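Local coordinates for protein mandelate racemase/muconate lactonizing enzyme (Roseovarius nubinhibens, PDB 2QDD) that is of unknown function but, as a magnesium-binding member of the enolase superfamily, probably catalyses a racemase- or lactonizing-type reaction on a carboxylate substrate, at residues F11-P16 and D330-G335; L15-P20 and C53-S58; S35-I40 and V355-E360; G297-A302 and A326-D331. All blocks are in the same frame, centred on the assembly; numbering follows the deposited sequence. Where two conformers were deposited one is given.

Interaction 1. Residues F11-P16 and D330-G335; sequences FHLDLP and DDPIPG
At the seam between the antiparallel sheet of the N-terminal capping domain and the modified TIM barrel of this enolase superfamily member, L13 of strand residues F11-P16 packs on P332 of the loop D330-G335. The side chain of L13 reaches toward the loop and crosses the ring of P332 at about a right angle, its CD2 methyl lying 3.7 Å from P332 CG and 3.9 Å from P332 CB. L13 CG stands beside its own backbone N and anti to the carbonyl carbon (chi1 -79°), a torsion that lays CD2 against the proline ring. L15 adds a looser touch to the same proline, its CD2 sitting 4.4 Å from P332 CG. Farther along, at the more exposed end, P16 CD rests 4.0 Å from D330 CB, so the aspartate contributes its methylene here rather than its charge.

No hydrogen bond crosses the two segments, although P16 is backbone-bonded to A329, just before the loop. Within the loop, D331 OD1 accepts from I333 N at 3.0 Å, met from above the carboxylate plane, and closes an Asx turn around P332, while D331 OD2 forms a salt bridge with R339. On the sheet side, strand 5-22 is held by backbone bonds to strand 29-42; on the barrel side, I333 packs against the start of helix 300-311.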
loop_
_atom_site.group_PDB
_atom_site.type_symbol
_atom_site.label_atom_id
_atom_site.label_comp_id
_atom_site.label_asym_id
_atom_site.label_seq_id
_atom_site.Cartn_x
_atom_site.Cartn_y
_atom_site.Cartn_z
ATOM N N PHE A 11 -28.958 36.735 19.753
ATOM C CA PHE A 11 -28.387 37.696 20.690
ATOM C C PHE A 11 -26.882 37.729 20.493
ATOM O O PHE A 11 -26.292 36.749 20.047
ATOM C CB PHE A 11 -28.696 37.291 22.139
ATOM C CG PHE A 11 -30.165 37.269 22.470
ATOM C CD1 PHE A 11 -30.769 38.371 23.063
ATOM C CD2 PHE A 11 -30.942 36.146 22.199
ATOM C CE1 PHE A 11 -32.128 38.357 23.371
ATOM C CE2 PHE A 11 -32.299 36.126 22.500
ATOM C CZ PHE A 11 -32.892 37.232 23.089
ATOM N N HIS A 12 -26.263 38.854 20.829
ATOM C CA HIS A 12 -24.813 38.984 20.745
ATOM C C HIS A 12 -24.222 39.386 22.099
ATOM O O HIS A 12 -24.695 40.315 22.749
ATOM C CB HIS A 12 -24.414 39.964 19.629
ATOM C CG HIS A 12 -23.017 40.491 19.751
ATOM N ND1 HIS A 12 -22.743 41.824 19.962
ATOM C CD2 HIS A 12 -21.819 39.863 19.709
ATOM C CE1 HIS A 12 -21.435 41.996 20.039
ATOM N NE2 HIS A 12 -20.851 40.821 19.890
ATOM N N LEU A 13 -23.186 38.667 22.512
ATOM C CA LEU A 13 -22.610 38.818 23.835
ATOM C C LEU A 13 -21.147 39.207 23.678
ATOM O O LEU A 13 -20.403 38.558 22.943
ATOM C CB LEU A 13 -22.736 37.507 24.623
ATOM C CG LEU A 13 -24.075 37.116 25.276
ATOM C CD1 LEU A 13 -25.099 36.565 24.281
ATOM C CD2 LEU A 13 -23.846 36.106 26.382
ATOM N N ASP A 14 -20.752 40.278 24.356
ATOM C CA ASP A 14 -19.361 40.703 24.422
ATOM C C ASP A 14 -18.763 40.173 25.720
ATOM O O ASP A 14 -19.120 40.632 26.809
ATOM C CB ASP A 14 -19.293 42.234 24.401
ATOM C CG ASP A 14 -18.005 42.760 23.799
ATOM O OD1 ASP A 14 -16.920 42.475 24.351
ATOM O OD2 ASP A 14 -18.084 43.476 22.778
ATOM N N LEU A 15 -17.866 39.196 25.611
ATOM C CA LEU A 15 -17.370 38.487 26.788
ATOM C C LEU A 15 -15.884 38.731 27.001
ATOM O O LEU A 15 -15.059 38.122 26.318
ATOM C CB LEU A 15 -17.618 36.984 26.675
ATOM C CG LEU A 15 -19.008 36.425 26.401
ATOM C CD1 LEU A 15 -18.833 34.982 25.997
ATOM C CD2 LEU A 15 -19.891 36.536 27.638
ATOM N N PRO A 16 -15.535 39.612 27.955
ATOM C CA PRO A 16 -14.122 39.871 28.222
ATOM C C PRO A 16 -13.438 38.651 28.831
ATOM O O PRO A 16 -14.045 37.929 29.626
ATOM C CB PRO A 16 -14.154 41.034 29.220
ATOM C CG PRO A 16 -15.489 40.937 29.875
ATOM C CD PRO A 16 -16.423 40.399 28.831
ATOM N N ASP A 330 -16.681 37.815 32.790
ATOM C CA ASP A 330 -18.122 38.016 32.962
ATOM C C ASP A 330 -18.899 36.692 32.969
ATOM O O ASP A 330 -18.416 35.678 32.461
ATOM C CB ASP A 330 -18.659 38.940 31.864
ATOM C CG ASP A 330 -19.635 39.979 32.395
ATOM O OD1 ASP A 330 -20.492 39.634 33.240
ATOM O OD2 ASP A 330 -19.545 41.147 31.957
ATOM N N ASP A 331 -20.098 36.716 33.549
ATOM C CA ASP A 331 -21.022 35.578 33.520
ATOM C C ASP A 331 -22.449 36.081 33.270
ATOM O O ASP A 331 -23.023 36.769 34.119
ATOM C CB ASP A 331 -20.947 34.796 34.841
ATOM C CG ASP A 331 -21.619 33.418 34.774
ATOM O OD1 ASP A 331 -22.325 33.095 33.793
ATOM O OD2 ASP A 331 -21.441 32.647 35.739
ATOM N N PRO A 332 -23.016 35.749 32.095
ATOM C CA PRO A 332 -24.404 36.054 31.734
ATOM C C PRO A 332 -25.450 35.036 32.214
ATOM O O PRO A 332 -26.653 35.296 32.105
ATOM C CB PRO A 332 -24.356 36.063 30.208
ATOM C CG PRO A 332 -23.325 35.045 29.885
ATOM C CD PRO A 332 -22.303 35.080 30.990
ATOM N N ILE A 333 -24.998 33.890 32.720
ATOM C CA ILE A 333 -25.897 32.876 33.282
ATOM C C ILE A 333 -25.419 32.375 34.659
ATOM O O ILE A 333 -25.021 31.212 34.792
ATOM C CB ILE A 333 -26.126 31.690 32.299
ATOM C CG1 ILE A 333 -24.827 31.313 31.572
ATOM C CG2 ILE A 333 -27.214 32.034 31.284
ATOM C CD1 ILE A 333 -24.833 29.917 31.008
ATOM N N PRO A 334 -25.459 33.253 35.691
ATOM C CA PRO A 334 -24.828 32.942 36.980
ATOM C C PRO A 334 -25.537 31.800 37.701
ATOM O O PRO A 334 -26.769 31.715 37.660
ATOM C CB PRO A 334 -24.989 34.245 37.777
ATOM C CG PRO A 334 -25.325 35.291 36.766
ATOM C CD PRO A 334 -26.108 34.577 35.726
ATOM N N GLY A 335 -24.755 30.914 38.313
ATOM C CA GLY A 335 -25.286 29.746 39.018
ATOM C C GLY A 335 -25.994 28.715 38.152
ATOM O O GLY A 335 -26.753 27.882 38.660
#

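Interaction 2. Residues L15-P20 and C53-S58; sequences LPLAKP and CPWGHS
L17 and W55 make the closer of two apolar contacts between residues L15-P20 and C53-S58. The CD2 methyl of L17 lies 3.9 Å from W55 CH2, the far corner of the indole, and approaches the ring at a slant. W55 reaches across because its CG is anti to the backbone N (chi1 -167°), which carries the six-membered ring over to the strand, although its backbone stays well back, with the CA atoms of L17 and W55 10.9 Å apart. The second apolar pair is looser. L15 CD1 sits 4.4 Å from C53 SG, both side chains leaving their backbones toward the opposite segment.

These pairs lie within the N-terminal domain, where strand 5-22 and the loop after strand 47-52 are joined across the intervening strand 29-42. That middle strand adds to both pairs: L33 and S35 touch C53, and F30 meets the W55 ring with the planes at about 55°. The loop runs close to the magnesium site, since the side chain of W55 is about 9 Å from that of E244 and about 10 Å from that of D196, both magnesium-binding residues of this protein, although no metal is bound in this chain.

Polar interactions act around the apolar pairs rather than between them. W55 NE1 is hydrogen-bonded to Y21 OH, which would limit the swing of the indole about its own bonds, and W55 is the centre of an inverse gamma turn. Beyond it, H57 ND1 bonds to the backbone O of Q96 of the second subunit.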
loop_
_atom_site.group_PDB
_atom_site.type_symbol
_atom_site.label_atom_id
_atom_site.label_comp_id
_atom_site.label_asym_id
_atom_site.label_seq_id
_atom_site.Cartn_x
_atom_site.Cartn_y
_atom_site.Cartn_z
ATOM N N LEU A 15 -17.866 39.196 25.611
ATOM C CA LEU A 15 -17.370 38.487 26.788
ATOM C C LEU A 15 -15.884 38.731 27.001
ATOM O O LEU A 15 -15.059 38.122 26.318
ATOM C CB LEU A 15 -17.618 36.984 26.675
ATOM C CG LEU A 15 -19.008 36.425 26.401
ATOM C CD1 LEU A 15 -18.833 34.982 25.997
ATOM C CD2 LEU A 15 -19.891 36.536 27.638
ATOM N N PRO A 16 -15.535 39.612 27.955
ATOM C CA PRO A 16 -14.122 39.871 28.222
ATOM C C PRO A 16 -13.438 38.651 28.831
ATOM O O PRO A 16 -14.045 37.929 29.626
ATOM C CB PRO A 16 -14.154 41.034 29.220
ATOM C CG PRO A 16 -15.489 40.937 29.875
ATOM C CD PRO A 16 -16.423 40.399 28.831
ATOM N N LEU A 17 -12.196 38.416 28.429
ATOM C CA LEU A 17 -11.376 37.372 29.027
ATOM C C LEU A 17 -10.734 37.857 30.320
ATOM O O LEU A 17 -10.427 39.044 30.463
ATOM C CB LEU A 17 -10.298 36.904 28.043
ATOM C CG LEU A 17 -10.761 36.319 26.703
ATOM C CD1 LEU A 17 -9.600 36.279 25.731
ATOM C CD2 LEU A 17 -11.369 34.937 26.868
ATOM N N ALA A 18 -10.542 36.926 31.252
ATOM C CA ALA A 18 -9.775 37.163 32.473
ATOM C C ALA A 18 -8.292 37.438 32.194
ATOM O O ALA A 18 -7.694 38.315 32.819
ATOM C CB ALA A 18 -9.931 35.983 33.429
ATOM N N LYS A 19 -7.711 36.684 31.262
ATOM C CA LYS A 19 -6.336 36.920 30.808
ATOM C C LYS A 19 -6.301 37.295 29.321
ATOM O O LYS A 19 -6.313 36.412 28.458
ATOM C CB LYS A 19 -5.446 35.694 31.069
ATOM C CG LYS A 19 -5.465 35.161 32.499
ATOM C CD LYS A 19 -4.543 35.952 33.422
ATOM C CE LYS A 19 -4.539 35.372 34.830
ATOM N NZ LYS A 19 -5.828 35.598 35.545
ATOM N N PRO A 20 -6.273 38.607 29.016
ATOM C CA PRO A 20 -5.932 39.068 27.667
ATOM C C PRO A 20 -4.490 38.729 27.289
ATOM O O PRO A 20 -3.606 38.730 28.151
ATOM C CB PRO A 20 -6.117 40.592 27.754
ATOM C CG PRO A 20 -6.978 40.814 28.954
ATOM C CD PRO A 20 -6.586 39.737 29.911
ATOM N N CYS A 53 -19.722 30.231 20.092
ATOM C CA CYS A 53 -18.675 31.184 20.420
ATOM C C CYS A 53 -17.280 30.731 19.959
ATOM O O CYS A 53 -16.587 30.016 20.686
ATOM C CB CYS A 53 -18.697 31.509 21.910
ATOM S SG CYS A 53 -17.504 32.755 22.383
ATOM N N PRO A 54 -16.875 31.143 18.739
ATOM C CA PRO A 54 -15.527 30.904 18.211
ATOM C C PRO A 54 -14.435 31.545 19.059
ATOM O O PRO A 54 -14.650 32.610 19.638
ATOM C CB PRO A 54 -15.576 31.565 16.827
ATOM C CG PRO A 54 -17.026 31.572 16.460
ATOM C CD PRO A 54 -17.721 31.848 17.756
ATOM N N TRP A 55 -13.275 30.899 19.136
ATOM C CA TRP A 55 -12.144 31.452 19.886
ATOM C C TRP A 55 -11.426 32.548 19.091
ATOM O O TRP A 55 -10.356 32.324 18.519
ATOM C CB TRP A 55 -11.171 30.350 20.307
ATOM C CG TRP A 55 -10.168 30.810 21.326
ATOM C CD1 TRP A 55 -8.866 31.166 21.098
ATOM C CD2 TRP A 55 -10.385 30.961 22.734
ATOM N NE1 TRP A 55 -8.259 31.531 22.278
ATOM C CE2 TRP A 55 -9.169 31.415 23.298
ATOM C CE3 TRP A 55 -11.489 30.754 23.576
ATOM C CZ2 TRP A 55 -9.026 31.671 24.665
ATOM C CZ3 TRP A 55 -11.346 31.007 24.941
ATOM C CH2 TRP A 55 -10.120 31.461 25.469
ATOM N N GLY A 56 -12.024 33.733 19.057
ATOM C CA GLY A 56 -11.664 34.748 18.071
ATOM C C GLY A 56 -12.004 34.321 16.653
ATOM O O GLY A 56 -12.845 33.448 16.441
ATOM N N HIS A 57 -11.346 34.943 15.681
ATOM C CA HIS A 57 -11.596 34.651 14.273
ATOM C C HIS A 57 -10.382 34.032 13.573
ATOM O O HIS A 57 -10.407 33.842 12.362
ATOM C CB HIS A 57 -12.079 35.907 13.533
ATOM C CG HIS A 57 -11.203 37.107 13.723
ATOM N ND1 HIS A 57 -10.009 37.271 13.053
ATOM C CD2 HIS A 57 -11.350 38.204 14.504
ATOM C CE1 HIS A 57 -9.453 38.413 13.420
ATOM N NE2 HIS A 57 -10.247 38.999 14.298
ATOM N N SER A 58 -9.338 33.713 14.342
ATOM C CA SER A 58 -8.093 33.204 13.773
ATOM C C SER A 58 -7.832 31.737 14.124
ATOM O O SER A 58 -6.975 31.092 13.519
ATOM C CB SER A 58 -6.910 34.092 14.179
ATOM O OG SER A 58 -6.355 33.695 15.420
#

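Interaction 3. Residues S35-I40 and V355-E360; sequences STYLRI and VIPDPE
Strand residues S35-I40 face the irregular segment V355-E360 without any backbone pairing, the nearest CA atoms, those of Y37 and P357, being 9.0 Å apart. Side chains bridge this gap. Alternate strand residues Y37 and R39 both leave the backbone toward the segment, and each meets a proline, P357 and P359, likewise two residues apart.

Y37 CE1 touches P357 CG at 3.7 Å and P357 CB at 3.8 Å. The CB atom lies at the ring edge, in its plane, whereas CG approaches at a slant. R39 meets its proline differently: its chain runs straight through chi2 and bends at chi3 (71°), bringing NH1 to 3.8 Å from P359 CG, which stands at the guanidinium edge. This is a van der Waals touch; NH2 is hydrogen-bonded to T9 OG1, and NE has a long, weak ion pair with D41.

The phenol oxygen of Y37 bonds T299 OG1 at the start of helix 300-311. Replacing Y37 by an alanine would probably leave a gap beside P357 and deprive the T299 hydroxyl of that partner. Beyond E360 the chain leads on to strand 367-370, which joins the N-terminal sheet beside strand 5-22, and this apposition of capping domain and barrel domain is the hallmark of the enolase fold.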
loop_
_atom_site.group_PDB
_atom_site.type_symbol
_atom_site.label_atom_id
_atom_site.label_comp_id
_atom_site.label_asym_id
_atom_site.label_seq_id
_atom_site.Cartn_x
_atom_site.Cartn_y
_atom_site.Cartn_z
ATOM N N SER A 35 -19.657 36.045 21.296
ATOM C CA SER A 35 -20.571 34.926 21.453
ATOM C C SER A 35 -21.931 35.227 20.848
ATOM O O SER A 35 -22.424 36.348 20.927
ATOM C CB SER A 35 -20.733 34.569 22.928
ATOM O OG SER A 35 -21.507 33.397 23.078
ATOM N N THR A 36 -22.528 34.207 20.247
ATOM C CA THR A 36 -23.896 34.271 19.776
ATOM C C THR A 36 -24.732 33.308 20.610
ATOM O O THR A 36 -24.415 32.120 20.690
ATOM C CB THR A 36 -23.971 33.886 18.283
ATOM O OG1 THR A 36 -23.146 34.773 17.522
ATOM C CG2 THR A 36 -25.391 33.973 17.765
ATOM N N TYR A 37 -25.779 33.836 21.245
ATOM C CA TYR A 37 -26.879 33.020 21.773
ATOM C C TYR A 37 -28.021 32.967 20.767
ATOM O O TYR A 37 -28.381 33.977 20.165
ATOM C CB TYR A 37 -27.409 33.594 23.088
ATOM C CG TYR A 37 -26.686 33.152 24.346
ATOM C CD1 TYR A 37 -27.371 33.054 25.557
ATOM C CD2 TYR A 37 -25.320 32.849 24.336
ATOM C CE1 TYR A 37 -26.722 32.664 26.722
ATOM C CE2 TYR A 37 -24.662 32.453 25.496
ATOM C CZ TYR A 37 -25.369 32.363 26.686
ATOM O OH TYR A 37 -24.726 31.974 27.839
ATOM N N LEU A 38 -28.592 31.782 20.600
ATOM C CA LEU A 38 -29.749 31.605 19.747
ATOM C C LEU A 38 -30.904 31.016 20.551
ATOM O O LEU A 38 -30.720 30.053 21.294
ATOM C CB LEU A 38 -29.396 30.714 18.556
ATOM C CG LEU A 38 -30.529 30.249 17.638
ATOM C CD1 LEU A 38 -31.056 31.360 16.731
ATOM C CD2 LEU A 38 -30.052 29.083 16.825
ATOM N N ARG A 39 -32.083 31.618 20.409
ATOM C CA ARG A 39 -33.306 31.100 21.017
ATOM C C ARG A 39 -34.215 30.591 19.915
ATOM O O ARG A 39 -34.508 31.320 18.971
ATOM C CB ARG A 39 -34.021 32.198 21.822
ATOM C CG ARG A 39 -35.386 31.776 22.362
ATOM C CD ARG A 39 -36.058 32.863 23.178
ATOM N NE ARG A 39 -36.520 33.979 22.359
ATOM C CZ ARG A 39 -36.694 35.221 22.805
ATOM N NH1 ARG A 39 -36.442 35.521 24.077
ATOM N NH2 ARG A 39 -37.118 36.166 21.974
ATOM N N ILE A 40 -34.646 29.340 20.037
ATOM C CA ILE A 40 -35.620 28.763 19.114
ATOM C C ILE A 40 -36.958 28.572 19.823
ATOM O O ILE A 40 -37.060 27.797 20.781
ATOM C CB ILE A 40 -35.145 27.397 18.531
ATOM C CG1 ILE A 40 -33.781 27.539 17.841
ATOM C CG2 ILE A 40 -36.196 26.830 17.581
ATOM C CD1 ILE A 40 -33.412 26.376 16.926
ATOM N N VAL A 355 -30.070 24.500 31.127
ATOM C CA VAL A 355 -29.683 25.890 31.362
ATOM C C VAL A 355 -30.565 26.855 30.569
ATOM O O VAL A 355 -30.676 26.745 29.351
ATOM C CB VAL A 355 -28.132 26.150 31.212
ATOM C CG1 VAL A 355 -27.451 25.118 30.328
ATOM C CG2 VAL A 355 -27.820 27.575 30.761
ATOM N N ILE A 356 -31.217 27.771 31.292
ATOM C CA ILE A 356 -32.157 28.738 30.712
ATOM C C ILE A 356 -31.622 30.157 30.925
ATOM O O ILE A 356 -31.635 30.662 32.051
ATOM C CB ILE A 356 -33.578 28.614 31.333
ATOM C CG1 ILE A 356 -34.115 27.182 31.197
ATOM C CG2 ILE A 356 -34.545 29.599 30.680
ATOM C CD1 ILE A 356 -34.945 26.713 32.383
ATOM N N PRO A 357 -31.128 30.793 29.847
ATOM C CA PRO A 357 -30.743 32.205 29.865
ATOM C C PRO A 357 -31.929 33.143 30.077
ATOM O O PRO A 357 -33.016 32.914 29.539
ATOM C CB PRO A 357 -30.138 32.425 28.472
ATOM C CG PRO A 357 -29.821 31.064 27.965
ATOM C CD PRO A 357 -30.873 30.183 28.534
ATOM N N ASP A 358 -31.710 34.185 30.871
ATOM C CA ASP A 358 -32.669 35.278 30.988
ATOM C C ASP A 358 -32.318 36.380 29.985
ATOM O O ASP A 358 -31.222 36.944 30.054
ATOM C CB ASP A 358 -32.678 35.827 32.420
ATOM C CG ASP A 358 -33.740 36.892 32.639
ATOM O OD1 ASP A 358 -33.382 37.979 33.135
ATOM O OD2 ASP A 358 -34.927 36.644 32.320
ATOM N N PRO A 359 -33.244 36.682 29.050
ATOM C CA PRO A 359 -33.031 37.654 27.966
ATOM C C PRO A 359 -32.755 39.088 28.434
ATOM O O PRO A 359 -32.188 39.881 27.678
ATOM C CB PRO A 359 -34.347 37.600 27.179
ATOM C CG PRO A 359 -34.969 36.303 27.547
ATOM C CD PRO A 359 -34.584 36.074 28.972
ATOM N N GLU A 360 -33.143 39.408 29.668
ATOM C CA GLU A 360 -32.830 40.700 30.281
ATOM C C GLU A 360 -31.364 40.842 30.694
ATOM O O GLU A 360 -30.874 41.959 30.881
ATOM C CB GLU A 360 -33.746 40.965 31.481
ATOM C CG GLU A 360 -34.950 41.855 31.171
ATOM C CD GLU A 360 -35.857 41.279 30.093
ATOM O OE1 GLU A 360 -36.449 40.200 30.321
ATOM O OE2 GLU A 360 -35.974 41.908 29.019
#

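Interaction 4. Residues G297-A302 and A326-D331; sequences GGTALA and AHLADD
L328 has its CG anti to the carbonyl carbon and beside the backbone N (chi1 -56°), with chi2 extended, and this conformation carries CD1 to the backbone at G298 and T299. The methyl lies 3.7 Å from G298 O and 3.9 Å from G298 C, so a leucine branch rests against a peptide group. It also comes 4.0 Å from T299 CA, with the methyl T299 CG2 a little farther off. At G298 the backbone angles are ones at which a side chain would run into the preceding carbonyl oxygen, and the residue has none. L328 also touches L15 and L33, which extends this apolar patch into the N-terminal sheet.

T299 turns its hydroxyl the other way. With chi1 at 75°, OG1 accepts from L301 N at 3.1 Å in a fairly straight bond (160°), an N-cap bond at the start of helix 300-311. The same oxygen is hydrogen-bonded to E51 OE1, so that, with the tyrosine of the neighbouring strand, three partners grip one buried hydroxyl. E51 OE1 also bonds A302 N.

A water links the two segments where no direct bond does: it accepts from A300 N at 3.0 Å and donates to D331 OD1, also at 3.0 Å. The first turn of the helix thus has one amide met by T299, another by water and a third by E51. Glycines leading into a capped helix here form the junction between barrel strand 290-293 and the helix that follows it in the TIM-barrel-like C-terminal domain of an enolase superfamily member.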
loop_
_atom_site.group_PDB
_atom_site.type_symbol
_atom_site.label_atom_id
_atom_site.label_comp_id
_atom_site.label_asym_id
_atom_site.label_seq_id
_atom_site.Cartn_x
_atom_site.Cartn_y
_atom_site.Cartn_z
ATOM N N GLY A 297 -15.028 27.612 22.913
ATOM C CA GLY A 297 -14.997 28.692 23.888
ATOM C C GLY A 297 -16.382 29.144 24.286
ATOM O O GLY A 297 -17.389 28.581 23.838
ATOM N N GLY A 298 -16.426 30.163 25.140
ATOM C CA GLY A 298 -17.673 30.830 25.489
ATOM C C GLY A 298 -18.209 30.443 26.848
ATOM O O GLY A 298 -17.461 29.993 27.719
ATOM N N THR A 299 -19.515 30.617 27.020
ATOM C CA THR A 299 -20.120 30.602 28.342
ATOM C C THR A 299 -20.425 29.178 28.780
ATOM O O THR A 299 -20.227 28.224 28.018
ATOM C CB THR A 299 -21.422 31.437 28.402
ATOM O OG1 THR A 299 -22.486 30.722 27.763
ATOM C CG2 THR A 299 -21.249 32.795 27.743
ATOM N N ALA A 300 -20.938 29.055 30.005
ATOM C CA ALA A 300 -21.376 27.780 30.566
ATOM C C ALA A 300 -22.519 27.118 29.792
ATOM O O ALA A 300 -22.840 25.962 30.046
ATOM C CB ALA A 300 -21.741 27.946 32.044
ATOM N N LEU A 301 -23.119 27.843 28.848
ATOM C CA LEU A 301 -24.151 27.283 27.979
ATOM C C LEU A 301 -23.580 26.262 26.973
ATOM O O LEU A 301 -24.015 25.108 26.948
ATOM C CB LEU A 301 -24.955 28.396 27.282
ATOM C CG LEU A 301 -26.171 28.010 26.425
ATOM C CD1 LEU A 301 -27.127 27.130 27.163
ATOM C CD2 LEU A 301 -26.916 29.196 25.880
ATOM N N ALA A 302 -22.603 26.688 26.173
ATOM C CA ALA A 302 -21.802 25.782 25.335
ATOM C C ALA A 302 -21.050 24.700 26.124
ATOM O O ALA A 302 -21.012 23.543 25.704
ATOM C CB ALA A 302 -20.828 26.580 24.464
ATOM N N ALA A 326 -14.509 29.344 32.596
ATOM C CA ALA A 326 -13.426 29.563 33.553
ATOM C C ALA A 326 -12.438 30.657 33.140
ATOM O O ALA A 326 -11.732 31.213 33.987
ATOM C CB ALA A 326 -12.690 28.257 33.820
ATOM N N HIS A 327 -12.391 30.962 31.846
ATOM C CA HIS A 327 -11.438 31.932 31.322
ATOM C C HIS A 327 -12.069 33.295 31.051
ATOM O O HIS A 327 -11.379 34.233 30.655
ATOM C CB HIS A 327 -10.736 31.369 30.082
ATOM C CG HIS A 327 -9.868 30.187 30.381
ATOM N ND1 HIS A 327 -8.504 30.291 30.551
ATOM C CD2 HIS A 327 -10.173 28.882 30.576
ATOM C CE1 HIS A 327 -8.005 29.099 30.826
ATOM N NE2 HIS A 327 -8.997 28.226 30.852
ATOM N N LEU A 328 -13.377 33.394 31.283
ATOM C CA LEU A 328 -14.121 34.647 31.150
ATOM C C LEU A 328 -14.156 35.439 32.458
ATOM O O LEU A 328 -14.178 34.858 33.548
ATOM C CB LEU A 328 -15.560 34.374 30.700
ATOM C CG LEU A 328 -15.834 33.589 29.417
ATOM C CD1 LEU A 328 -17.333 33.333 29.293
ATOM C CD2 LEU A 328 -15.289 34.307 28.180
ATOM N N ALA A 329 -14.179 36.766 32.336
ATOM C CA ALA A 329 -14.345 37.661 33.483
ATOM C C ALA A 329 -15.812 37.986 33.786
ATOM O O ALA A 329 -16.147 38.381 34.906
ATOM C CB ALA A 329 -13.546 38.936 33.276
ATOM N N ASP A 330 -16.681 37.815 32.790
ATOM C CA ASP A 330 -18.122 38.016 32.962
ATOM C C ASP A 330 -18.899 36.692 32.969
ATOM O O ASP A 330 -18.416 35.678 32.461
ATOM C CB ASP A 330 -18.659 38.940 31.864
ATOM C CG ASP A 330 -19.635 39.979 32.395
ATOM O OD1 ASP A 330 -20.492 39.634 33.240
ATOM O OD2 ASP A 330 -19.545 41.147 31.957
ATOM N N ASP A 331 -20.098 36.716 33.549
ATOM C CA ASP A 331 -21.022 35.578 33.520
ATOM C C ASP A 331 -22.449 36.081 33.270
ATOM O O ASP A 331 -23.023 36.769 34.119
ATOM C CB ASP A 331 -20.947 34.796 34.841
ATOM C CG ASP A 331 -21.619 33.418 34.774
ATOM O OD1 ASP A 331 -22.325 33.095 33.793
ATOM O OD2 ASP A 331 -21.441 32.647 35.739
HETATM O O HOH W 1 -20.799 31.517 31.769
#

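All four contacts gather where the N-terminal sheet meets the barrel domain, with centres between 7 and 19 Å apart. Interactions 1 and 2 start from the same part of strand 5-22, sharing L15 and P16, and interaction 3 begins on its neighbour, strand 29-42. Interactions 1 and 4, the closest pair, share D330 and D331. Along the chain, interaction 2 closes within the N-terminal domain before interaction 4 opens in the barrel, whereas interactions 1 and 3 span more than 300 residues and alternate with each other. T299 is a common meeting point, touched by L15, P332 and Y37. Residues remote in sequence thereby join cap and barrel into one interface.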